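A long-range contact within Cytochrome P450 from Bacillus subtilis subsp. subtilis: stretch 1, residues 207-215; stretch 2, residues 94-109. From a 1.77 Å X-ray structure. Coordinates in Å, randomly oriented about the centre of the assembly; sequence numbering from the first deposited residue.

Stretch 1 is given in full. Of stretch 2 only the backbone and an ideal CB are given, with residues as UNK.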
# COMPACT_ATOMS: atom_id res chain seq x y z
N GLU A 207 9.48 -24.25 5.08
CA GLU A 207 8.15 -24.48 4.52
C GLU A 207 8.01 -23.54 3.32
O GLU A 207 9.00 -23.15 2.73
CB GLU A 207 7.08 -24.12 5.55
CG GLU A 207 7.22 -24.86 6.88
CD GLU A 207 7.08 -26.37 6.73
OE1 GLU A 207 6.72 -26.84 5.63
OE2 GLU A 207 7.33 -27.08 7.73
N GLN A 208 6.77 -23.19 2.95
CA GLN A 208 6.48 -22.50 1.69
C GLN A 208 6.33 -21.00 1.85
O GLN A 208 5.73 -20.33 1.00
CB GLN A 208 5.20 -23.07 1.08
CG GLN A 208 5.26 -24.57 0.89
CD GLN A 208 6.50 -25.01 0.14
OE1 GLN A 208 7.16 -25.98 0.53
NE2 GLN A 208 6.81 -24.31 -0.94
N ASP A 209 6.85 -20.47 2.94
CA ASP A 209 6.68 -19.08 3.27
C ASP A 209 7.85 -18.27 2.72
O ASP A 209 8.86 -18.83 2.29
CB ASP A 209 6.62 -18.92 4.78
CG ASP A 209 7.85 -19.49 5.46
OD1 ASP A 209 8.80 -18.73 5.71
OD2 ASP A 209 7.85 -20.70 5.72
N ILE A 210 7.71 -16.95 2.75
CA ILE A 210 8.73 -16.04 2.24
C ILE A 210 10.08 -16.22 2.94
O ILE A 210 11.13 -16.16 2.31
CB ILE A 210 8.27 -14.57 2.44
CG1 ILE A 210 7.18 -14.21 1.42
CG2 ILE A 210 9.46 -13.60 2.33
CD1 ILE A 210 6.55 -12.84 1.65
N ILE A 211 10.05 -16.41 4.26
CA ILE A 211 11.29 -16.54 5.03
C ILE A 211 12.06 -17.81 4.63
O ILE A 211 13.27 -17.77 4.44
CB ILE A 211 11.06 -16.42 6.56
CG1 ILE A 211 10.81 -14.96 6.93
CG2 ILE A 211 12.29 -16.93 7.34
CD1 ILE A 211 10.33 -14.74 8.36
N SER A 212 11.34 -18.92 4.49
CA SER A 212 11.94 -20.15 3.99
C SER A 212 12.61 -19.91 2.64
O SER A 212 13.75 -20.33 2.41
CB SER A 212 10.88 -21.25 3.84
OG SER A 212 10.35 -21.63 5.10
N ILE A 213 11.89 -19.24 1.75
CA ILE A 213 12.39 -18.97 0.41
C ILE A 213 13.70 -18.18 0.44
O ILE A 213 14.64 -18.50 -0.28
CB ILE A 213 11.32 -18.26 -0.43
CG1 ILE A 213 10.14 -19.20 -0.68
CG2 ILE A 213 11.90 -17.80 -1.76
CD1 ILE A 213 8.93 -18.52 -1.30
N LEU A 214 13.77 -17.16 1.29
CA LEU A 214 14.94 -16.29 1.32
C LEU A 214 16.10 -16.86 2.16
O LEU A 214 17.21 -16.33 2.11
CB LEU A 214 14.55 -14.89 1.79
CG LEU A 214 13.56 -14.21 0.83
CD1 LEU A 214 13.04 -12.90 1.39
CD2 LEU A 214 14.16 -14.01 -0.55
N VAL A 215 15.87 -17.93 2.91
CA VAL A 215 16.97 -18.56 3.65
C VAL A 215 17.49 -19.85 3.01
O VAL A 215 18.51 -20.39 3.44
CB VAL A 215 16.64 -18.82 5.14
CG1 VAL A 215 16.24 -17.51 5.85
CG2 VAL A 215 15.56 -19.88 5.26
N UNK A 94 16.97 -7.89 -6.26
CA UNK A 94 17.01 -9.07 -7.12
C UNK A 94 16.85 -10.37 -6.33
O UNK A 94 16.27 -11.34 -6.83
CB UNK A 94 18.32 -9.10 -7.90
N UNK A 95 17.36 -10.40 -5.11
CA UNK A 95 17.20 -11.56 -4.25
C UNK A 95 15.74 -11.74 -3.78
O UNK A 95 15.23 -12.86 -3.78
CB UNK A 95 18.13 -11.43 -3.04
N UNK A 96 15.07 -10.64 -3.41
CA UNK A 96 13.73 -10.77 -2.84
C UNK A 96 12.61 -10.93 -3.88
O UNK A 96 11.50 -11.31 -3.53
CB UNK A 96 13.44 -9.54 -1.97
N UNK A 97 12.91 -10.64 -5.14
CA UNK A 97 11.93 -10.91 -6.21
C UNK A 97 11.43 -12.34 -6.16
O UNK A 97 10.28 -12.62 -6.51
CB UNK A 97 12.54 -10.63 -7.58
N UNK A 98 12.32 -13.25 -5.76
CA UNK A 98 12.00 -14.67 -5.72
C UNK A 98 10.85 -15.01 -4.78
O UNK A 98 10.27 -16.09 -4.87
CB UNK A 98 13.24 -15.46 -5.31
N UNK A 99 10.54 -14.10 -3.87
CA UNK A 99 9.48 -14.35 -2.89
C UNK A 99 8.08 -13.95 -3.37
O UNK A 99 7.09 -14.24 -2.71
CB UNK A 99 9.80 -13.60 -1.60
N UNK A 100 8.01 -13.27 -4.53
CA UNK A 100 6.74 -12.76 -5.07
C UNK A 100 6.42 -13.19 -6.52
O UNK A 100 5.58 -12.58 -7.18
CB UNK A 100 6.76 -11.23 -5.00
N UNK A 101 7.05 -14.27 -6.97
CA UNK A 101 6.85 -14.78 -8.33
C UNK A 101 5.42 -15.26 -8.51
O UNK A 101 4.71 -15.54 -7.54
CB UNK A 101 7.83 -15.91 -8.63
N UNK A 102 4.98 -15.37 -9.76
CA UNK A 102 3.62 -15.86 -9.97
C UNK A 102 3.42 -17.27 -9.37
O UNK A 102 2.34 -17.58 -8.86
CB UNK A 102 3.30 -15.88 -11.47
N UNK A 103 4.47 -18.08 -9.38
CA UNK A 103 4.40 -19.42 -8.78
C UNK A 103 4.08 -19.38 -7.28
O UNK A 103 3.24 -20.15 -6.78
CB UNK A 103 5.72 -20.16 -9.00
N UNK A 104 4.73 -18.49 -6.56
CA UNK A 104 4.48 -18.35 -5.12
C UNK A 104 3.07 -17.82 -4.82
O UNK A 104 2.38 -18.34 -3.95
CB UNK A 104 5.52 -17.42 -4.50
N UNK A 105 2.64 -16.80 -5.56
CA UNK A 105 1.29 -16.24 -5.41
C UNK A 105 0.25 -17.33 -5.64
O UNK A 105 -0.72 -17.43 -4.89
CB UNK A 105 1.07 -15.08 -6.38
N UNK A 106 0.45 -18.14 -6.68
CA UNK A 106 -0.48 -19.23 -6.99
C UNK A 106 -0.58 -20.16 -5.79
O UNK A 106 -1.66 -20.62 -5.41
CB UNK A 106 -0.03 -20.00 -8.23
N UNK A 107 0.58 -20.43 -5.20
CA UNK A 107 0.71 -21.35 -4.08
C UNK A 107 -0.10 -20.90 -2.88
O UNK A 107 -0.60 -21.73 -2.11
CB UNK A 107 2.18 -21.50 -3.69
N UNK A 108 -0.25 -19.59 -2.72
CA UNK A 108 -0.87 -19.03 -1.53
C UNK A 108 -2.33 -18.59 -1.71
O UNK A 108 -3.02 -18.29 -0.74
CB UNK A 108 -0.04 -17.83 -1.06
N UNK A 109 -2.80 -18.59 -2.95
CA UNK A 109 -4.17 -18.15 -3.25
C UNK A 109 -5.20 -18.94 -2.44
O UNK A 109 -6.11 -18.35 -1.84
CB UNK A 109 -4.46 -18.30 -4.75

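Stretch 1 presents a short helix, 210-215, whose Ile210, Ile213 and Leu214 offer a largely apolar surface, preceded by a loop in which the carbonyl of Gln208 has no partner within stretch 1. Stretch 2 runs past it from the Leu214 end toward Gln208.

Position 94 has nothing of stretch 1 within reach of its CB, so many residues would serve; it is Ser94. At position 95, in helical conformation, CB points sideways and lies 5.3 Å from Leu214 CD2. A medium-sized apolar side chain could extend to that methyl, and Val95 does so, CG1 lying 4.4 Å from Leu214 CD2. Position 96 is similar but closer, its CB 4.7 Å from Leu214 CD2; valine, isoleucine or leucine would suit. Val96 brings CG1 to 4.2 Å from Leu214 CD1. Position 97 points away and leaves the choice open; it is Asn97.

Position 98 points toward stretch 1, its CB 4.5 Å from Ile213 CG2. An apolar residue would fit, as would a long chain whose polar end turns to a backbone carbonyl. Lys98 is of the latter kind: beyond CB its chain bends back, so that NZ donates to Val95 O at 2.6 Å and lies 3.6 Å from Leu214 CD2.

Position 99 is the most restrictive. The CA atoms of 99 and Ile210 are only 5.5 Å apart, and the ideal CB is already 3.9 Å from Ile210 CG2, 4.5 Å from Leu214 CD1 and 4.7 Å from Ile213 CG2. With three methyls around it, a small apolar side chain is favoured. Ala99 meets this demand, its CB packing 3.9 Å from Ile210 CG2.

Position 100 points sideways, with no atom of stretch 1 within 5.5 Å of its CB, so only a long side chain could return to the Ile210 end; a large apolar or aromatic one would suit. Phe100, with chi1 in m, does this, CZ reaching 3.7 Å from Ile210 CD1, which approaches the ring obliquely.

Position 101, with phi/psi of -65/160, precedes a helix, where serine, threonine, aspartate or asparagine commonly cap. Thr101 OG1 accepts a weak capping bond from the backbone N of 104 at 3.3 Å. Position 102, in the first turn, tolerates proline and is Pro102; 103 is out of reach and is Arg103.

Position 104 points toward stretch 1, its CB 4.8 Å from Ile213 CD1, inviting a branched or medium apolar residue. Val104 places CG2 3.9 Å from Ile213 CD1. Positions 105, pointing away, and 106, out of reach, are Met105 and Lys106.

Position 107 points toward Gln208 across a gap that a long, polar chain could span. Gln107, extended with chi1 and chi2 both t, covers it and lies beside the Gln208 side chain.

Position 108 points sideways, but a long donor could reach Gln208 O; tryptophan, lysine or arginine would be candidates. Trp108 NE1 donates to Gln208 O at 2.8 Å, the carbonyl lying at the ring edge, while CZ2 packs 3.9 Å from Asp209 CA. Position 109 is out of reach and is Glu109.

Stretch 2 (94-109) SVVNKAFTPRVMKQWE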
# COMPACT_ATOMS: atom_id res chain seq x y z
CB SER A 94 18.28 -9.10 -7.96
OG SER A 94 19.35 -9.62 -7.19
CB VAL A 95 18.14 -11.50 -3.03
CG1 VAL A 95 18.01 -12.76 -2.20
CG2 VAL A 95 19.59 -11.31 -3.49
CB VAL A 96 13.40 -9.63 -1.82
CG1 VAL A 96 14.45 -9.59 -0.70
CG2 VAL A 96 13.34 -8.26 -2.50
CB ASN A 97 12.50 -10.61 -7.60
CG ASN A 97 12.58 -9.12 -7.89
OD1 ASN A 97 13.37 -8.67 -8.73
ND2 ASN A 97 11.79 -8.35 -7.18
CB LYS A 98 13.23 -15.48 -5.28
CG LYS A 98 14.52 -15.08 -5.96
CD LYS A 98 15.60 -16.11 -5.66
CE LYS A 98 15.61 -16.47 -4.19
NZ LYS A 98 16.02 -15.31 -3.36
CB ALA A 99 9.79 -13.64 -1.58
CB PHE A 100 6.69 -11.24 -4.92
CG PHE A 100 6.56 -10.80 -3.49
CD1 PHE A 100 7.70 -10.66 -2.70
CD2 PHE A 100 5.32 -10.61 -2.93
CE1 PHE A 100 7.58 -10.31 -1.36
CE2 PHE A 100 5.20 -10.26 -1.59
CZ PHE A 100 6.33 -10.10 -0.81
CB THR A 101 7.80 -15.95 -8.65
OG1 THR A 101 7.49 -17.05 -7.79
CG2 THR A 101 9.26 -15.52 -8.46
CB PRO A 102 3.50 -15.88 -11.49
CG PRO A 102 4.40 -14.72 -11.94
CD PRO A 102 5.57 -14.78 -10.98
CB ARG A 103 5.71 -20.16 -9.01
CG ARG A 103 5.71 -21.57 -8.45
CD ARG A 103 7.08 -22.19 -8.62
NE ARG A 103 7.35 -22.55 -10.01
CZ ARG A 103 8.58 -22.72 -10.51
NH1 ARG A 103 9.64 -22.54 -9.73
NH2 ARG A 103 8.74 -23.06 -11.78
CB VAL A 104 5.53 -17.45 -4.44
CG1 VAL A 104 5.18 -17.19 -2.97
CG2 VAL A 104 6.91 -18.09 -4.57
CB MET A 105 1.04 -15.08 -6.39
CG MET A 105 1.89 -13.83 -6.16
SD MET A 105 1.74 -13.10 -4.51
CE MET A 105 3.04 -13.96 -3.62
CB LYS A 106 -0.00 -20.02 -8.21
CG LYS A 106 0.29 -19.21 -9.45
CD LYS A 106 -0.95 -18.95 -10.30
CE LYS A 106 -0.57 -18.33 -11.63
NZ LYS A 106 0.35 -19.19 -12.44
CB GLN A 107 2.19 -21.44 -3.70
CG GLN A 107 2.60 -22.72 -3.00
CD GLN A 107 4.09 -22.79 -2.83
OE1 GLN A 107 4.76 -21.76 -2.77
NE2 GLN A 107 4.63 -24.00 -2.78
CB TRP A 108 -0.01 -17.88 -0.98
CG TRP A 108 1.18 -18.40 -0.19
CD1 TRP A 108 2.46 -18.57 -0.65
CD2 TRP A 108 1.18 -18.84 1.17
NE1 TRP A 108 3.26 -19.08 0.35
CE2 TRP A 108 2.50 -19.26 1.48
CE3 TRP A 108 0.20 -18.91 2.17
CZ2 TRP A 108 2.85 -19.75 2.74
CZ3 TRP A 108 0.56 -19.40 3.42
CH2 TRP A 108 1.87 -19.81 3.70
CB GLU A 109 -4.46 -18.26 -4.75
CG GLU A 109 -5.87 -17.83 -5.13
CD GLU A 109 -6.13 -17.98 -6.61
OE1 GLU A 109 -5.32 -18.64 -7.30
OE2 GLU A 109 -7.16 -17.45 -7.09
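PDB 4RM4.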